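Local coordinates for DUF3828 domain-containing protein (Bacteroides thetaiotaomicron, PDB 3KZT) that is of unknown function but is probably a lipoprotein in its full-length natural form, with helices packed against an antiparallel sheet, at residues E26-Y35 with V125-I136; L87-S96 with E106-G114. All coordinates share one frame; numbering follows the deposited sequence. Where two conformers were deposited one is given.

Contact 1: E26-Y35 with V125-I136; sequences EAIGMIEDFY and VRVVNVDGQYLI. With SO4 (sulfate ion), chain E.
The phenol of Y134 donates to E26, with 2.7 Å between Y134 OH and E26 OE1; the carboxylate is met on its anti side and stands 71° from the plane of the ring. The other oxygen, OE2, forms a salt bridge with R22, so both carboxylate oxygens have partners. CA of A27 lies over one face of the Y134 ring, while the side-chain amide of N129 sits above the opposite face. The CB of A27 meets V127 CG1 at 4.2 Å.

Selenomethionine M30 starts with CG anti to the backbone N (chi1 176°) and then folds twice, which lays its methyl over the hairpin face: M30 CE is 3.7 Å from V127 CG2 and equally near Y134 CB, with I136 CG1 just beyond. These partners belong to a beta hairpin, strands 125-130 and 133-136 joined by a type I' turn, and helix 26-35 packs across one face of it, its axis at 58° to the second strand. Within the turn N129 OD1 accepts from G132 N, an Asx motif. On the strand's other side R126 NH1 donates to sulfate O4 (3.0 Å) at the guanidinium edge, near its plane; the ion, probably from the crystallisation liquor, is also bonded to W104.

I31 points its CD1 between two valines, 3.6 Å from V127 CG2 and 3.8 Å from V125 CG2. F34 receives the tip of I136, CD2 of F34 lying 3.7 Å from I136 CD1. Y35 slides past V125, its OH near the CG1 methyl and hydrogen-bonded to the backbone carbonyl of I81.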
loop_
_atom_site.group_PDB
_atom_site.type_symbol
_atom_site.label_atom_id
_atom_site.label_comp_id
_atom_site.label_asym_id
_atom_site.label_seq_id
_atom_site.Cartn_x
_atom_site.Cartn_y
_atom_site.Cartn_z
ATOM N N GLU A 26 12.557 -10.321 -9.596
ATOM C CA GLU A 26 13.075 -8.986 -9.254
ATOM C C GLU A 26 12.263 -7.889 -9.953
ATOM O O GLU A 26 11.914 -6.905 -9.324
ATOM C CB GLU A 26 14.570 -8.838 -9.628
ATOM C CG GLU A 26 15.513 -9.696 -8.785
ATOM C CD GLU A 26 16.974 -9.651 -9.231
ATOM O OE1 GLU A 26 17.351 -8.832 -10.111
ATOM O OE2 GLU A 26 17.750 -10.444 -8.689
ATOM N N ALA A 27 11.976 -8.087 -11.251
ATOM C CA ALA A 27 11.167 -7.144 -12.052
ATOM C C ALA A 27 9.747 -7.054 -11.500
ATOM O O ALA A 27 9.227 -5.965 -11.321
ATOM C CB ALA A 27 11.135 -7.570 -13.535
ATOM N N ILE A 28 9.145 -8.217 -11.229
ATOM C CA ILE A 28 7.818 -8.300 -10.590
ATOM C C ILE A 28 7.784 -7.502 -9.247
ATOM O O ILE A 28 6.893 -6.689 -9.053
ATOM C CB ILE A 28 7.353 -9.807 -10.438
ATOM C CG1 ILE A 28 6.926 -10.345 -11.814
ATOM C CG2 ILE A 28 6.189 -9.942 -9.457
ATOM C CD1 ILE A 28 6.713 -11.822 -11.871
ATOM N N GLY A 29 8.803 -7.702 -8.392
ATOM C CA GLY A 29 8.958 -6.975 -7.111
ATOM C C GLY A 29 8.945 -5.451 -7.255
ATOM O O GLY A 29 8.294 -4.764 -6.482
HETATM N N MSE A 30 9.660 -4.941 -8.242
HETATM C CA MSE A 30 9.661 -3.482 -8.544
HETATM C C MSE A 30 8.276 -2.985 -8.998
HETATM O O MSE A 30 7.820 -1.942 -8.541
HETATM C CB MSE A 30 10.695 -3.152 -9.625
HETATM C CG MSE A 30 10.703 -1.655 -10.064
HETATM SE SE MSE A 30 9.387 -1.172 -11.427
HETATM C CE MSE A 30 10.084 -2.318 -12.863
ATOM N N ILE A 31 7.650 -3.731 -9.919
ATOM C CA ILE A 31 6.306 -3.411 -10.445
ATOM C C ILE A 31 5.276 -3.382 -9.296
ATOM O O ILE A 31 4.502 -2.443 -9.195
ATOM C CB ILE A 31 5.862 -4.401 -11.573
ATOM C CG1 ILE A 31 6.774 -4.256 -12.823
ATOM C CG2 ILE A 31 4.398 -4.101 -12.027
ATOM C CD1 ILE A 31 6.654 -5.419 -13.839
ATOM N N GLU A 32 5.307 -4.412 -8.440
ATOM C CA GLU A 32 4.477 -4.458 -7.207
ATOM C C GLU A 32 4.675 -3.242 -6.301
ATOM O O GLU A 32 3.693 -2.688 -5.801
ATOM C CB GLU A 32 4.794 -5.702 -6.397
ATOM C CG GLU A 32 4.227 -6.987 -7.010
ATOM C CD GLU A 32 4.708 -8.252 -6.315
ATOM O OE1 GLU A 32 5.614 -8.175 -5.463
ATOM O OE2 GLU A 32 4.159 -9.336 -6.630
ATOM N N ASP A 33 5.942 -2.852 -6.094
ATOM C CA ASP A 33 6.293 -1.660 -5.259
ATOM C C ASP A 33 5.763 -0.383 -5.851
ATOM O O ASP A 33 5.288 0.481 -5.113
ATOM C CB ASP A 33 7.816 -1.488 -5.098
ATOM C CG ASP A 33 8.474 -2.601 -4.295
ATOM O OD1 ASP A 33 7.780 -3.434 -3.674
ATOM O OD2 ASP A 33 9.710 -2.641 -4.310
ATOM N N PHE A 34 5.896 -0.236 -7.175
ATOM C CA PHE A 34 5.342 0.930 -7.871
ATOM C C PHE A 34 3.827 1.056 -7.664
ATOM O O PHE A 34 3.356 2.113 -7.245
ATOM C CB PHE A 34 5.651 0.911 -9.385
ATOM C CG PHE A 34 4.868 1.921 -10.151
ATOM C CD1 PHE A 34 4.967 3.280 -9.833
ATOM C CD2 PHE A 34 3.986 1.533 -11.173
ATOM C CE1 PHE A 34 4.213 4.232 -10.519
ATOM C CE2 PHE A 34 3.235 2.491 -11.871
ATOM C CZ PHE A 34 3.348 3.834 -11.539
ATOM N N TYR A 35 3.087 -0.018 -7.962
ATOM C CA TYR A 35 1.609 -0.002 -7.851
ATOM C C TYR A 35 1.080 0.192 -6.434
ATOM O O TYR A 35 0.094 0.901 -6.246
ATOM C CB TYR A 35 0.958 -1.230 -8.540
ATOM C CG TYR A 35 0.745 -0.997 -10.010
ATOM C CD1 TYR A 35 1.765 -1.230 -10.935
ATOM C CD2 TYR A 35 -0.470 -0.504 -10.481
ATOM C CE1 TYR A 35 1.581 -0.989 -12.294
ATOM C CE2 TYR A 35 -0.671 -0.261 -11.829
ATOM C CZ TYR A 35 0.354 -0.507 -12.741
ATOM O OH TYR A 35 0.171 -0.274 -14.078
ATOM N N VAL A 125 2.825 -4.115 -19.011
ATOM C CA VAL A 125 3.888 -3.131 -18.730
ATOM C C VAL A 125 5.256 -3.740 -19.090
ATOM O O VAL A 125 5.483 -4.942 -18.864
ATOM C CB VAL A 125 3.855 -2.624 -17.251
ATOM C CG1 VAL A 125 2.453 -2.132 -16.885
ATOM C CG2 VAL A 125 4.336 -3.691 -16.257
ATOM N N ARG A 126 6.140 -2.911 -19.674
ATOM C CA ARG A 126 7.477 -3.325 -20.090
ATOM C C ARG A 126 8.521 -2.722 -19.139
ATOM O O ARG A 126 8.402 -1.556 -18.754
ATOM C CB ARG A 126 7.755 -2.892 -21.517
ATOM C CG ARG A 126 8.824 -3.733 -22.185
ATOM C CD ARG A 126 9.111 -3.268 -23.597
ATOM N NE ARG A 126 10.036 -2.135 -23.672
ATOM C CZ ARG A 126 10.383 -1.500 -24.808
ATOM N NH1 ARG A 126 9.866 -1.860 -26.011
ATOM N NH2 ARG A 126 11.253 -0.478 -24.751
ATOM N N VAL A 127 9.548 -3.524 -18.805
ATOM C CA VAL A 127 10.582 -3.177 -17.812
ATOM C C VAL A 127 11.969 -3.070 -18.455
ATOM O O VAL A 127 12.324 -3.906 -19.276
ATOM C CB VAL A 127 10.645 -4.261 -16.676
ATOM C CG1 VAL A 127 11.858 -4.030 -15.741
ATOM C CG2 VAL A 127 9.358 -4.263 -15.877
ATOM N N VAL A 128 12.740 -2.042 -18.070
ATOM C CA VAL A 128 14.145 -1.873 -18.499
ATOM C C VAL A 128 15.013 -1.891 -17.229
ATOM O O VAL A 128 14.545 -1.478 -16.156
ATOM C CB VAL A 128 14.368 -0.538 -19.301
ATOM C CG1 VAL A 128 14.089 0.712 -18.424
ATOM C CG2 VAL A 128 15.779 -0.479 -19.880
ATOM N N ASN A 129 16.234 -2.416 -17.340
ATOM C CA ASN A 129 17.218 -2.379 -16.246
ATOM C C ASN A 129 18.282 -1.359 -16.636
ATOM O O ASN A 129 18.904 -1.503 -17.672
ATOM C CB ASN A 129 17.842 -3.750 -15.995
ATOM C CG ASN A 129 18.658 -3.803 -14.669
ATOM O OD1 ASN A 129 19.597 -3.041 -14.463
ATOM N ND2 ASN A 129 18.299 -4.729 -13.800
ATOM N N VAL A 130 18.449 -0.325 -15.806
ATOM C CA VAL A 130 19.485 0.702 -15.984
ATOM C C VAL A 130 20.412 0.618 -14.763
ATOM O O VAL A 130 19.986 0.950 -13.652
ATOM C CB VAL A 130 18.867 2.125 -16.095
ATOM C CG1 VAL A 130 19.957 3.157 -16.338
ATOM C CG2 VAL A 130 17.848 2.169 -17.207
ATOM N N ASP A 131 21.654 0.132 -14.983
ATOM C CA ASP A 131 22.724 0.015 -13.937
ATOM C C ASP A 131 22.257 -0.650 -12.608
ATOM O O ASP A 131 22.548 -0.165 -11.515
ATOM C CB ASP A 131 23.359 1.393 -13.688
ATOM C CG ASP A 131 24.036 1.953 -14.926
ATOM O OD1 ASP A 131 24.992 1.319 -15.428
ATOM O OD2 ASP A 131 23.628 3.040 -15.390
ATOM N N GLY A 132 21.501 -1.738 -12.740
ATOM C CA GLY A 132 20.941 -2.463 -11.593
ATOM C C GLY A 132 19.545 -2.064 -11.132
ATOM O O GLY A 132 18.923 -2.830 -10.402
ATOM N N GLN A 133 19.058 -0.874 -11.540
ATOM C CA GLN A 133 17.708 -0.378 -11.175
ATOM C C GLN A 133 16.690 -0.762 -12.235
ATOM O O GLN A 133 16.917 -0.507 -13.410
ATOM C CB GLN A 133 17.701 1.158 -11.067
ATOM C CG GLN A 133 18.545 1.723 -9.943
ATOM C CD GLN A 133 17.946 1.449 -8.590
ATOM O OE1 GLN A 133 18.473 0.631 -7.824
ATOM N NE2 GLN A 133 16.809 2.093 -8.293
ATOM N N TYR A 134 15.567 -1.354 -11.806
ATOM C CA TYR A 134 14.455 -1.706 -12.701
ATOM C C TYR A 134 13.483 -0.519 -12.818
ATOM O O TYR A 134 13.160 0.119 -11.821
ATOM C CB TYR A 134 13.712 -2.938 -12.196
ATOM C CG TYR A 134 14.535 -4.198 -12.243
ATOM C CD1 TYR A 134 14.646 -4.930 -13.425
ATOM C CD2 TYR A 134 15.208 -4.669 -11.106
ATOM C CE1 TYR A 134 15.385 -6.101 -13.481
ATOM C CE2 TYR A 134 15.961 -5.844 -11.155
ATOM C CZ TYR A 134 16.039 -6.554 -12.356
ATOM O OH TYR A 134 16.758 -7.701 -12.444
ATOM N N LEU A 135 13.052 -0.232 -14.046
ATOM C CA LEU A 135 12.132 0.876 -14.350
ATOM C C LEU A 135 11.149 0.404 -15.394
ATOM O O LEU A 135 11.494 -0.438 -16.212
ATOM C CB LEU A 135 12.904 2.079 -14.900
ATOM C CG LEU A 135 13.912 2.766 -13.976
ATOM C CD1 LEU A 135 14.745 3.763 -14.745
ATOM C CD2 LEU A 135 13.194 3.441 -12.829
ATOM N N ILE A 136 9.919 0.933 -15.355
ATOM C CA ILE A 136 8.909 0.611 -16.353
ATOM C C ILE A 136 9.140 1.612 -17.496
ATOM O O ILE A 136 9.121 2.810 -17.260
ATOM C CB ILE A 136 7.466 0.724 -15.791
ATOM C CG1 ILE A 136 7.250 -0.280 -14.636
ATOM C CG2 ILE A 136 6.474 0.440 -16.864
ATOM C CD1 ILE A 136 5.936 -0.134 -13.905
HETATM S S SO4 E . 9.069 -5.309 -27.624
HETATM O O1 SO4 E . 10.430 -4.892 -27.948
HETATM O O2 SO4 E . 9.104 -6.388 -26.630
HETATM O O3 SO4 E . 8.416 -5.795 -28.840
HETATM O O4 SO4 E . 8.328 -4.164 -27.099
#

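Contact 2: L87-S96 with E106-G114; sequences LGENDMKTLS and EVNYTSAKG
The ring of Y109 fills a hollow in the loop 87-96, and the loop's side chains close round it. Selenomethionine M92 lays its methyl over one face, CE standing 4.1 Å from the ring centroid and almost on the ring normal, a CH-pi contact within a Met-aromatic pair. L87 CD2 reaches the phenol end, 3.6 Å from Y109 OH, and the CB of D91 lies against CE2. T94 OG1 lies at the ring's edge, near its plane, beside Y109 CB.

T94 is itself a bump, set against the backbone of the strand at Y109 and T110. With chi1 at 68°, OG1 sits between its own backbone N and carbonyl carbon; there it donates to D91 O and accepts from T110 N at 2.8 Å, an almost straight bond. Its methyl CG2 is pressed close to K113 CD, at 3.3 Å, a tight fit.

D91 clasps both segments: OD1 takes A112 N at 2.9 Å, from above the carboxylate plane, and OD2 takes G88 N. A water joins OD2 to S111 OG and to Y109 OH, which is also hydrogen-bonded to the carbonyl of I82. Replacing D91 by an alanine would remove both carboxylate oxygens and would probably leave the amides of A112 and G88, and the water, without this acceptor.

Beyond T94, L95 CD1 meets V107 CG1 at 3.6 Å, and S96 and N108 form an antiparallel hydrogen-bonded pair that starts the edge strand 96-101. The loop thus joins strand 104-111 from one side, strand 119-130 flanks it on the other, and helix 13-41 lies beside L87, M92 and V107 through A39, I31 and Y35.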
loop_
_atom_site.group_PDB
_atom_site.type_symbol
_atom_site.label_atom_id
_atom_site.label_comp_id
_atom_site.label_asym_id
_atom_site.label_seq_id
_atom_site.Cartn_x
_atom_site.Cartn_y
_atom_site.Cartn_z
ATOM N N LEU A 87 -9.269 4.804 -7.420
ATOM C CA LEU A 87 -9.201 3.462 -6.872
ATOM C C LEU A 87 -10.094 3.369 -5.659
ATOM O O LEU A 87 -10.109 4.277 -4.830
ATOM C CB LEU A 87 -7.763 3.139 -6.436
ATOM C CG LEU A 87 -6.709 3.015 -7.529
ATOM C CD1 LEU A 87 -5.317 3.015 -6.935
ATOM C CD2 LEU A 87 -6.949 1.757 -8.356
ATOM N N GLY A 88 -10.856 2.278 -5.570
ATOM C CA GLY A 88 -11.540 1.899 -4.343
ATOM C C GLY A 88 -10.452 1.384 -3.411
ATOM O O GLY A 88 -9.424 0.879 -3.880
ATOM N N GLU A 89 -10.664 1.506 -2.103
ATOM C CA GLU A 89 -9.630 1.112 -1.112
ATOM C C GLU A 89 -9.304 -0.421 -1.057
ATOM O O GLU A 89 -8.227 -0.791 -0.617
ATOM C CB GLU A 89 -9.984 1.670 0.277
ATOM C CG GLU A 89 -8.841 1.558 1.295
ATOM C CD GLU A 89 -8.976 2.485 2.476
ATOM O OE1 GLU A 89 -10.090 2.969 2.780
ATOM O OE2 GLU A 89 -7.944 2.724 3.107
ATOM N N ASN A 90 -10.239 -1.277 -1.514
ATOM C CA ASN A 90 -10.001 -2.748 -1.635
ATOM C C ASN A 90 -9.380 -3.215 -2.991
ATOM O O ASN A 90 -9.085 -4.414 -3.149
ATOM C CB ASN A 90 -11.315 -3.535 -1.386
ATOM C CG ASN A 90 -11.807 -3.442 0.064
ATOM O OD1 ASN A 90 -11.017 -3.460 1.011
ATOM N ND2 ASN A 90 -13.121 -3.383 0.233
ATOM N N ASP A 91 -9.164 -2.287 -3.940
ATOM C CA ASP A 91 -8.704 -2.656 -5.304
ATOM C C ASP A 91 -7.304 -3.259 -5.353
ATOM O O ASP A 91 -7.114 -4.332 -5.948
ATOM C CB ASP A 91 -8.775 -1.449 -6.258
ATOM C CG ASP A 91 -10.199 -0.980 -6.533
ATOM O OD1 ASP A 91 -11.188 -1.627 -6.113
ATOM O OD2 ASP A 91 -10.326 0.065 -7.184
HETATM N N MSE A 92 -6.341 -2.592 -4.713
HETATM C CA MSE A 92 -4.941 -3.090 -4.684
HETATM C C MSE A 92 -4.687 -4.341 -3.887
HETATM O O MSE A 92 -3.651 -4.958 -4.085
HETATM C CB MSE A 92 -3.944 -2.005 -4.288
HETATM C CG MSE A 92 -3.681 -1.027 -5.351
HETATM SE SE MSE A 92 -3.024 -1.701 -7.039
HETATM C CE MSE A 92 -3.930 -0.403 -8.213
ATOM N N LYS A 93 -5.619 -4.737 -3.002
ATOM C CA LYS A 93 -5.478 -6.016 -2.281
ATOM C C LYS A 93 -5.544 -7.222 -3.253
ATOM O O LYS A 93 -5.004 -8.281 -2.948
ATOM C CB LYS A 93 -6.479 -6.141 -1.117
ATOM C CG LYS A 93 -6.055 -5.316 0.126
ATOM C CD LYS A 93 -6.887 -5.645 1.370
ATOM C CE LYS A 93 -8.166 -4.823 1.450
ATOM N NZ LYS A 93 -7.900 -3.413 1.869
ATOM N N THR A 94 -6.186 -7.036 -4.430
ATOM C CA THR A 94 -6.231 -8.052 -5.507
ATOM C C THR A 94 -5.062 -7.917 -6.534
ATOM O O THR A 94 -5.092 -8.582 -7.577
ATOM C CB THR A 94 -7.580 -7.958 -6.310
ATOM O OG1 THR A 94 -7.621 -6.722 -7.046
ATOM C CG2 THR A 94 -8.763 -8.042 -5.380
ATOM N N LEU A 95 -4.051 -7.067 -6.255
ATOM C CA LEU A 95 -2.926 -6.872 -7.176
ATOM C C LEU A 95 -2.142 -8.177 -7.367
ATOM O O LEU A 95 -1.830 -8.866 -6.401
ATOM C CB LEU A 95 -1.963 -5.776 -6.675
ATOM C CG LEU A 95 -0.747 -5.424 -7.566
ATOM C CD1 LEU A 95 -1.224 -4.847 -8.878
ATOM C CD2 LEU A 95 0.184 -4.459 -6.838
ATOM N N SER A 96 -1.846 -8.485 -8.626
ATOM C CA SER A 96 -1.120 -9.692 -9.017
ATOM C C SER A 96 -0.345 -9.334 -10.279
ATOM O O SER A 96 -0.945 -8.891 -11.248
ATOM C CB SER A 96 -2.119 -10.810 -9.310
ATOM O OG SER A 96 -1.483 -11.993 -9.719
ATOM N N GLU A 106 2.430 -8.401 -16.928
ATOM C CA GLU A 106 1.003 -8.058 -16.889
ATOM C C GLU A 106 0.639 -7.722 -15.446
ATOM O O GLU A 106 0.887 -8.531 -14.563
ATOM C CB GLU A 106 0.171 -9.251 -17.387
ATOM C CG GLU A 106 -1.350 -9.045 -17.352
ATOM C CD GLU A 106 -2.096 -10.224 -17.920
ATOM O OE1 GLU A 106 -2.274 -10.270 -19.160
ATOM O OE2 GLU A 106 -2.538 -11.085 -17.131
ATOM N N VAL A 107 0.061 -6.530 -15.227
ATOM C CA VAL A 107 -0.410 -6.087 -13.904
ATOM C C VAL A 107 -1.921 -6.324 -13.853
ATOM O O VAL A 107 -2.673 -5.655 -14.574
ATOM C CB VAL A 107 -0.112 -4.594 -13.663
ATOM C CG1 VAL A 107 -0.769 -4.115 -12.351
ATOM C CG2 VAL A 107 1.400 -4.358 -13.626
ATOM N N ASN A 108 -2.347 -7.273 -13.010
ATOM C CA ASN A 108 -3.762 -7.645 -12.843
ATOM C C ASN A 108 -4.306 -7.185 -11.505
ATOM O O ASN A 108 -3.628 -7.337 -10.484
ATOM C CB ASN A 108 -3.920 -9.158 -12.935
ATOM C CG ASN A 108 -3.528 -9.695 -14.288
ATOM O OD1 ASN A 108 -4.178 -9.410 -15.280
ATOM N ND2 ASN A 108 -2.434 -10.479 -14.335
ATOM N N TYR A 109 -5.516 -6.601 -11.514
ATOM C CA TYR A 109 -6.246 -6.241 -10.282
ATOM C C TYR A 109 -7.743 -6.066 -10.614
ATOM O O TYR A 109 -8.094 -5.721 -11.735
ATOM C CB TYR A 109 -5.669 -4.972 -9.594
ATOM C CG TYR A 109 -6.207 -3.635 -10.102
ATOM C CD1 TYR A 109 -5.627 -2.992 -11.183
ATOM C CD2 TYR A 109 -7.304 -3.001 -9.462
ATOM C CE1 TYR A 109 -6.124 -1.760 -11.647
ATOM C CE2 TYR A 109 -7.802 -1.794 -9.916
ATOM C CZ TYR A 109 -7.207 -1.171 -10.998
ATOM O OH TYR A 109 -7.704 0.024 -11.432
ATOM N N THR A 110 -8.597 -6.305 -9.626
ATOM C CA THR A 110 -10.038 -6.172 -9.771
ATOM C C THR A 110 -10.466 -4.795 -9.233
ATOM O O THR A 110 -10.258 -4.497 -8.046
ATOM C CB THR A 110 -10.755 -7.277 -9.005
ATOM O OG1 THR A 110 -10.265 -8.542 -9.457
ATOM C CG2 THR A 110 -12.256 -7.211 -9.229
ATOM N N SER A 111 -11.017 -3.959 -10.112
ATOM C CA SER A 111 -11.560 -2.646 -9.731
ATOM C C SER A 111 -12.987 -2.836 -9.208
ATOM O O SER A 111 -13.775 -3.549 -9.843
ATOM C CB SER A 111 -11.612 -1.723 -10.936
ATOM O OG SER A 111 -12.155 -0.482 -10.566
ATOM N N ALA A 112 -13.307 -2.186 -8.077
ATOM C CA ALA A 112 -14.641 -2.240 -7.434
ATOM C C ALA A 112 -15.097 -3.672 -7.115
ATOM O O ALA A 112 -16.230 -4.063 -7.429
ATOM C CB ALA A 112 -15.674 -1.512 -8.285
ATOM N N LYS A 113 -14.201 -4.435 -6.490
ATOM C CA LYS A 113 -14.443 -5.844 -6.174
ATOM C C LYS A 113 -15.649 -6.026 -5.241
ATOM O O LYS A 113 -15.746 -5.360 -4.198
ATOM C CB LYS A 113 -13.190 -6.478 -5.567
ATOM C CG LYS A 113 -13.360 -7.949 -5.212
ATOM C CD LYS A 113 -12.045 -8.653 -5.115
ATOM C CE LYS A 113 -12.222 -10.102 -4.709
ATOM N NZ LYS A 113 -12.926 -10.893 -5.745
ATOM N N GLY A 114 -16.578 -6.900 -5.649
ATOM C CA GLY A 114 -17.817 -7.173 -4.896
ATOM C C GLY A 114 -19.059 -6.433 -5.392
ATOM O O GLY A 114 -20.183 -6.929 -5.209
HETATM O O HOH W 1 -10.077 1.203 -10.087
#

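How the contacts relate
Contact 1 is core and largely apolar: helix 26-35 packs across the face of hairpin 125-136 through interlocking aliphatic groups, with one tyrosine-glutamate bond at its partly exposed end. Contact 2 lies nearer the surface, on the other side of the chain's centre, and depends more on polar links: loop 87-96 is held to 106-114 by backbone bonds, two side-chain acceptors and a water. Both draw on the same antiparallel sheet, where strands 104-111 and 119-130 are neighbours, and on helix 13-41. They meet at V107, whose CG2 is 3.4 Å from I31 CG2 and also touches Y35 and V125, and at L95, which packs on Y35.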